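Local coordinates for AP205 bacteriophage COAT protein (Acinetobacter phage ap205, PDB 5FS4) that probably forms the virion shell, assembling as dimers into the capsid that encloses the RNA genome of a small single-stranded RNA phage, at residues T14-D22 against T28-R36. The protein carries 2 engineered substitutions. Numbering follows the deposited sequence.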
loop_
_atom_site.group_PDB
_atom_site.type_symbol
_atom_site.label_atom_id
_atom_site.label_comp_id
_atom_site.label_asym_id
_atom_site.label_seq_id
_atom_site.Cartn_x
_atom_site.Cartn_y
_atom_site.Cartn_z
ATOM N N THR B 14 3.873 3.632 -21.443
ATOM C CA THR B 14 3.475 4.968 -21.969
ATOM C C THR B 14 4.431 5.862 -21.170
ATOM O O THR B 14 4.907 5.395 -20.108
ATOM C CB THR B 14 1.975 5.306 -21.653
ATOM O OG1 THR B 14 1.122 4.334 -22.274
ATOM C CG2 THR B 14 1.533 6.701 -22.171
ATOM N N ALA B 15 4.746 7.087 -21.607
ATOM C CA ALA B 15 5.451 8.073 -20.692
ATOM C C ALA B 15 4.923 8.181 -19.226
ATOM O O ALA B 15 5.657 8.596 -18.300
ATOM C CB ALA B 15 5.399 9.450 -21.255
ATOM N N ASN B 16 3.635 7.914 -19.024
ATOM C CA ASN B 16 3.065 8.138 -17.724
ATOM C C ASN B 16 2.655 6.905 -17.020
ATOM O O ASN B 16 2.359 6.990 -15.865
ATOM C CB ASN B 16 1.949 9.162 -17.804
ATOM C CG ASN B 16 2.480 10.538 -18.148
ATOM O OD1 ASN B 16 2.273 11.045 -19.254
ATOM N ND2 ASN B 16 3.209 11.138 -17.206
ATOM N N LYS B 17 2.717 5.759 -17.684
ATOM C CA LYS B 17 2.234 4.494 -17.107
ATOM C C LYS B 17 2.985 3.288 -17.653
ATOM O O LYS B 17 3.017 3.064 -18.887
ATOM C CB LYS B 17 0.758 4.288 -17.377
ATOM C CG LYS B 17 0.257 3.107 -16.609
ATOM C CD LYS B 17 -1.239 2.873 -16.738
ATOM C CE LYS B 17 -1.615 1.775 -15.775
ATOM N NZ LYS B 17 -3.003 1.352 -15.957
ATOM N N ILE B 18 3.601 2.539 -16.736
ATOM C CA ILE B 18 4.144 1.221 -17.061
ATOM C C ILE B 18 3.401 0.124 -16.299
ATOM O O ILE B 18 3.123 0.246 -15.105
ATOM C CB ILE B 18 5.683 1.111 -16.791
ATOM C CG1 ILE B 18 6.418 2.142 -17.660
ATOM C CG2 ILE B 18 6.159 -0.291 -17.097
ATOM C CD1 ILE B 18 7.881 2.398 -17.290
ATOM N N VAL B 19 3.109 -0.960 -17.015
ATOM C CA VAL B 19 2.627 -2.222 -16.352
ATOM C C VAL B 19 3.688 -3.324 -16.466
ATOM O O VAL B 19 4.057 -3.726 -17.600
ATOM C CB VAL B 19 1.319 -2.760 -16.986
ATOM C CG1 VAL B 19 0.813 -3.965 -16.208
ATOM C CG2 VAL B 19 0.248 -1.668 -17.058
ATOM N N TRP B 20 4.089 -3.882 -15.331
ATOM C CA TRP B 20 5.073 -4.960 -15.270
ATOM C C TRP B 20 4.265 -6.235 -14.983
ATOM O O TRP B 20 3.237 -6.196 -14.279
ATOM C CB TRP B 20 6.100 -4.736 -14.137
ATOM C CG TRP B 20 7.174 -3.795 -14.358
ATOM C CD1 TRP B 20 8.426 -4.093 -14.797
ATOM C CD2 TRP B 20 7.173 -2.390 -14.050
ATOM N NE1 TRP B 20 9.205 -2.961 -14.811
ATOM C CE2 TRP B 20 8.458 -1.896 -14.388
ATOM C CE3 TRP B 20 6.201 -1.491 -13.550
ATOM C CZ2 TRP B 20 8.790 -0.552 -14.293
ATOM C CZ3 TRP B 20 6.525 -0.163 -13.417
ATOM C CH2 TRP B 20 7.820 0.310 -13.780
ATOM N N SER B 21 4.692 -7.361 -15.557
ATOM C CA SER B 21 4.055 -8.622 -15.207
ATOM C C SER B 21 5.097 -9.742 -15.126
ATOM O O SER B 21 6.195 -9.655 -15.634
ATOM C CB SER B 21 2.908 -9.000 -16.133
ATOM O OG SER B 21 3.438 -9.340 -17.364
ATOM N N ASP B 22 4.728 -10.806 -14.493
ATOM C CA ASP B 22 5.672 -11.886 -14.246
ATOM C C ASP B 22 5.602 -12.793 -15.444
ATOM O O ASP B 22 4.511 -13.286 -15.755
ATOM C CB ASP B 22 5.255 -12.608 -13.006
ATOM C CG ASP B 22 6.092 -13.909 -12.720
ATOM O OD1 ASP B 22 6.980 -14.383 -13.517
ATOM O OD2 ASP B 22 5.855 -14.415 -11.654
ATOM N N THR B 28 0.059 -11.949 -12.544
ATOM C CA THR B 28 0.742 -11.104 -11.539
ATOM C C THR B 28 1.225 -9.781 -12.167
ATOM O O THR B 28 2.058 -9.777 -13.105
ATOM C CB THR B 28 1.910 -11.841 -10.887
ATOM O OG1 THR B 28 1.390 -13.038 -10.350
ATOM C CG2 THR B 28 2.456 -11.049 -9.694
ATOM N N THR B 29 0.658 -8.658 -11.708
ATOM C CA THR B 29 0.998 -7.372 -12.337
ATOM C C THR B 29 1.349 -6.364 -11.258
ATOM O O THR B 29 0.902 -6.479 -10.130
ATOM C CB THR B 29 -0.125 -6.789 -13.237
ATOM O OG1 THR B 29 -1.331 -6.618 -12.480
ATOM C CG2 THR B 29 -0.418 -7.674 -14.342
ATOM N N PHE B 30 2.226 -5.440 -11.609
ATOM C CA PHE B 30 2.493 -4.249 -10.812
ATOM C C PHE B 30 2.480 -3.098 -11.796
ATOM O O PHE B 30 3.286 -3.108 -12.731
ATOM C CB PHE B 30 3.856 -4.300 -10.145
ATOM C CG PHE B 30 4.163 -3.057 -9.376
ATOM C CD1 PHE B 30 3.459 -2.808 -8.185
ATOM C CD2 PHE B 30 5.072 -2.102 -9.887
ATOM C CE1 PHE B 30 3.695 -1.669 -7.440
ATOM C CE2 PHE B 30 5.286 -0.921 -9.147
ATOM C CZ PHE B 30 4.610 -0.739 -7.939
ATOM N N SER B 31 1.635 -2.087 -11.559
ATOM C CA SER B 31 1.590 -0.949 -12.468
ATOM C C SER B 31 1.889 0.353 -11.749
ATOM O O SER B 31 1.541 0.529 -10.601
ATOM C CB SER B 31 0.249 -0.945 -13.170
ATOM O OG SER B 31 -0.724 -0.449 -12.306
ATOM N N ALA B 32 2.533 1.287 -12.443
ATOM C CA ALA B 32 2.857 2.613 -11.870
ATOM C C ALA B 32 2.350 3.678 -12.869
ATOM O O ALA B 32 2.703 3.639 -14.055
ATOM C CB ALA B 32 4.394 2.724 -11.631
ATOM N N SER B 33 1.491 4.573 -12.408
ATOM C CA SER B 33 0.878 5.564 -13.286
ATOM C C SER B 33 1.096 6.915 -12.611
ATOM O O SER B 33 0.674 7.097 -11.471
ATOM C CB SER B 33 -0.601 5.290 -13.378
ATOM O OG SER B 33 -1.183 6.282 -14.215
ATOM N N LEU B 34 1.744 7.849 -13.279
ATOM C CA LEU B 34 2.111 9.122 -12.628
ATOM C C LEU B 34 1.522 10.355 -13.348
ATOM O O LEU B 34 1.575 10.435 -14.572
ATOM C CB LEU B 34 3.622 9.291 -12.650
ATOM C CG LEU B 34 4.542 8.134 -12.234
ATOM C CD1 LEU B 34 5.962 8.608 -12.220
ATOM C CD2 LEU B 34 4.144 7.658 -10.845
ATOM N N LEU B 35 1.079 11.363 -12.595
ATOM C CA LEU B 35 0.565 12.568 -13.219
ATOM C C LEU B 35 1.261 13.728 -12.541
ATOM O O LEU B 35 1.172 13.846 -11.350
ATOM C CB LEU B 35 -0.964 12.637 -13.050
ATOM C CG LEU B 35 -1.742 13.678 -13.839
ATOM C CD1 LEU B 35 -3.214 13.525 -13.498
ATOM C CD2 LEU B 35 -1.312 15.091 -13.531
ATOM N N ARG B 36 1.930 14.581 -13.320
ATOM C CA ARG B 36 2.532 15.803 -12.824
ATOM C C ARG B 36 1.657 16.998 -13.232
ATOM O O ARG B 36 1.115 17.051 -14.364
ATOM C CB ARG B 36 3.946 15.984 -13.367
ATOM C CG ARG B 36 4.694 17.131 -12.672
ATOM C CD ARG B 36 6.107 17.260 -13.205
ATOM N NE ARG B 36 6.825 18.475 -12.732
ATOM C CZ ARG B 36 7.900 18.519 -11.921
ATOM N NH1 ARG B 36 8.435 17.415 -11.381
ATOM N NH2 ARG B 36 8.433 19.696 -11.603
HETATM O O HOH W 1 3.882 -14.023 -9.812
#
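O of F30 accepts a hydrogen bond from N of W20 at 2.8 Å, and the indole edge closes on the same oxygen, with W20 CE3 3.4 Å away and the oxygen in the ring plane. Around this point strands 17-22 and 28-36 run antiparallel: I18-A32 and W20-F30 are hydrogen-bonded pairs, K17-S33, V19-S31 and S21-T29 non-hydrogen-bonded. As in any extended strand, successive side chains point to opposite faces. On one, flat aromatic rings suit the burial: with CG anti to the carbonyl carbon (chi1 -78°) and chi2 near -95°, the W20 indole lies along the strands. Its CZ3 meets CB of A32 at 4.0 Å, where a small residue suits the broad ring, and CG2 of I18 sits over one indole face, toward its rim. The F30 ring lies alongside, CD2 3.9 Å from W20 CE3. This apolar face packs on the second subunit, F30 on N105 and A32 on L109 of that chain. The other face is partly open to solvent, which suits small, polar serines: V19 rests CG2 on CB of S31, and the extended K17 chain runs CG past CB of S33. Where the connecting loop leaves the strands, a water joins D22 OD2 to T28 OG1, while D22 OD1 is hydrogen-bonded to OG1 of T24. Such a hairpin, within an antiparallel sheet packed on a partner subunit's helix, is characteristic of single-stranded RNA phage coat-protein dimers.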